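Long-range contact in aspartate-semialdehyde dehydrogenase (Thermus thermophilus, PDB 2YV3), which probably catalyses the NADPH-dependent reductive dephosphorylation of L-aspartyl-4-phosphate to L-aspartate-semialdehyde, a step towards lysine, methionine and threonine: residues A[123-128]-A[309-314]. Residues are numbered along the deposited sequence; the frame is centred on the assembly and turned at random.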
loop_
_atom_site.group_PDB
_atom_site.type_symbol
_atom_site.label_atom_id
_atom_site.label_comp_id
_atom_site.label_asym_id
_atom_site.label_seq_id
_atom_site.Cartn_x
_atom_site.Cartn_y
_atom_site.Cartn_z
ATOM N N PRO A 123 -16.450 1.395 16.143
ATOM C CA PRO A 123 -15.286 2.033 15.515
ATOM C C PRO A 123 -15.157 1.828 14.020
ATOM O O PRO A 123 -15.803 0.957 13.459
ATOM C CB PRO A 123 -14.111 1.430 16.286
ATOM C CG PRO A 123 -14.604 0.071 16.642
ATOM C CD PRO A 123 -16.027 0.354 17.095
ATOM N N ASN A 124 -14.306 2.632 13.381
ATOM C CA ASN A 124 -14.107 2.523 11.943
ATOM C C ASN A 124 -13.466 1.198 11.632
ATOM O O ASN A 124 -13.045 0.495 12.531
ATOM C CB ASN A 124 -13.211 3.629 11.410
ATOM C CG ASN A 124 -13.149 3.633 9.888
ATOM O OD1 ASN A 124 -12.069 3.641 9.290
ATOM N ND2 ASN A 124 -14.323 3.637 9.254
ATOM N N CYS A 125 -13.386 0.855 10.357
ATOM C CA CYS A 125 -12.773 -0.400 9.962
ATOM C C CYS A 125 -11.280 -0.328 10.262
ATOM O O CYS A 125 -10.761 -1.002 11.159
ATOM C CB CYS A 125 -12.988 -0.624 8.466
ATOM S SG CYS A 125 -12.510 0.836 7.465
ATOM N N THR A 126 -10.611 0.518 9.488
ATOM C CA THR A 126 -9.182 0.728 9.579
ATOM C C THR A 126 -8.669 0.885 11.008
ATOM O O THR A 126 -7.530 0.505 11.289
ATOM C CB THR A 126 -8.776 1.974 8.764
ATOM O OG1 THR A 126 -9.225 1.833 7.416
ATOM C CG2 THR A 126 -7.279 2.132 8.742
ATOM N N THR A 127 -9.506 1.439 11.895
ATOM C CA THR A 127 -9.139 1.671 13.296
ATOM C C THR A 127 -9.244 0.431 14.175
ATOM O O THR A 127 -8.370 0.167 14.996
ATOM C CB THR A 127 -10.009 2.781 13.943
ATOM O OG1 THR A 127 -9.647 4.065 13.416
ATOM C CG2 THR A 127 -9.807 2.800 15.436
ATOM N N ALA A 128 -10.330 -0.316 14.001
ATOM C CA ALA A 128 -10.559 -1.526 14.771
ATOM C C ALA A 128 -9.337 -2.438 14.701
ATOM O O ALA A 128 -8.627 -2.618 15.708
ATOM C CB ALA A 128 -11.779 -2.248 14.254
ATOM N N GLY A 309 -6.649 -7.527 8.678
ATOM C CA GLY A 309 -7.843 -7.943 9.389
ATOM C C GLY A 309 -8.967 -7.916 8.392
ATOM O O GLY A 309 -8.946 -7.092 7.490
ATOM N N ASP A 310 -9.933 -8.814 8.536
ATOM C CA ASP A 310 -11.046 -8.840 7.599
ATOM C C ASP A 310 -11.837 -7.570 7.828
ATOM O O ASP A 310 -12.204 -7.255 8.959
ATOM C CB ASP A 310 -11.940 -10.058 7.824
ATOM C CG ASP A 310 -13.089 -10.118 6.834
ATOM O OD1 ASP A 310 -12.972 -10.800 5.786
ATOM O OD2 ASP A 310 -14.113 -9.456 7.093
ATOM N N GLN A 311 -12.099 -6.848 6.744
ATOM C CA GLN A 311 -12.814 -5.577 6.803
ATOM C C GLN A 311 -14.320 -5.670 7.109
ATOM O O GLN A 311 -14.876 -4.779 7.742
ATOM C CB GLN A 311 -12.565 -4.825 5.496
ATOM C CG GLN A 311 -13.053 -3.399 5.470
ATOM C CD GLN A 311 -14.520 -3.289 5.135
ATOM O OE1 GLN A 311 -15.063 -4.112 4.383
ATOM N NE2 GLN A 311 -15.177 -2.258 5.672
ATOM N N LEU A 312 -14.987 -6.736 6.681
ATOM C CA LEU A 312 -16.405 -6.871 6.984
ATOM C C LEU A 312 -16.619 -7.486 8.352
ATOM O O LEU A 312 -17.726 -7.493 8.870
ATOM C CB LEU A 312 -17.115 -7.721 5.935
ATOM C CG LEU A 312 -18.007 -6.868 5.033
ATOM C CD1 LEU A 312 -18.744 -7.748 4.060
ATOM C CD2 LEU A 312 -19.000 -6.087 5.887
ATOM N N LEU A 313 -15.552 -8.009 8.934
ATOM C CA LEU A 313 -15.654 -8.623 10.243
ATOM C C LEU A 313 -15.298 -7.621 11.328
ATOM O O LEU A 313 -15.702 -7.768 12.475
ATOM C CB LEU A 313 -14.766 -9.875 10.319
ATOM C CG LEU A 313 -15.331 -11.124 9.625
ATOM C CD1 LEU A 313 -14.492 -12.323 9.976
ATOM C CD2 LEU A 313 -16.736 -11.378 10.083
ATOM N N LYS A 314 -14.536 -6.595 10.964
ATOM C CA LYS A 314 -14.186 -5.549 11.919
ATOM C C LYS A 314 -15.178 -4.421 11.622
ATOM O O LYS A 314 -14.862 -3.248 11.402
ATOM C CB LYS A 314 -12.719 -5.147 11.774
ATOM C CG LYS A 314 -11.770 -6.317 12.145
ATOM C CD LYS A 314 -12.227 -7.084 13.408
ATOM C CE LYS A 314 -11.816 -6.344 14.680
ATOM N NZ LYS A 314 -12.462 -6.818 15.950
#
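Cys125, the predicted acyl-thioester nucleophile, and Gln311, a predicted NADP(+)-binding residue, meet through van der Waals contact, with no hydrogen bond joining 123-128 to 309-314. The methylene CB of Cys125 lies 3.9 Å from NE2 of Gln311 and 4.1 Å from its CG, so the touching group is the carbon of the cysteine. With chi1 at 50°, SG of Cys125 sits between the backbone N and the carbonyl carbon of its own residue, which leaves it 4.5 Å from NE2 of Gln311, farther than CB. In Gln311, CG is anti to the backbone N (chi1 -171°), and the bend at chi2 (-83°) turns CD off that line; NE2 and CG are the atoms that meet the cysteine.

A second apolar patch lies one helical turn on. CB of Ala128 packs 3.9 Å from CB of Lys314, and CE of the bent lysine chain also approaches that methyl group. On the backbone side, O of Lys314 stands 3.8 Å from CA of Cys125, the residue pair with the closest CA atoms here.

Polar bonds run within each segment or to neighbours outside them. Asn124 occupies the N-cap position of helix 125-141, directly before Cys125, and its backbone O accepts from Ala128 N at 3.2 Å. In the turn between strand 302-310 and helix 313-316, Asp310 OD2 receives weak capping bonds from Leu312 N and Leu313 N, while OD1 forms a salt bridge with Arg236.

OE1 of Gln311 is hydrogen-bonded to OG of Ser155, another predicted NADP(+)-binding residue, and both Gln311 and Cys125 touch His238, the predicted proton acceptor. With no hydrogen bond across it, the contact joins the predicted nucleophile to the predicted cofactor-binding glutamine by packing alone, while the polar end of the glutamine is held by Ser155.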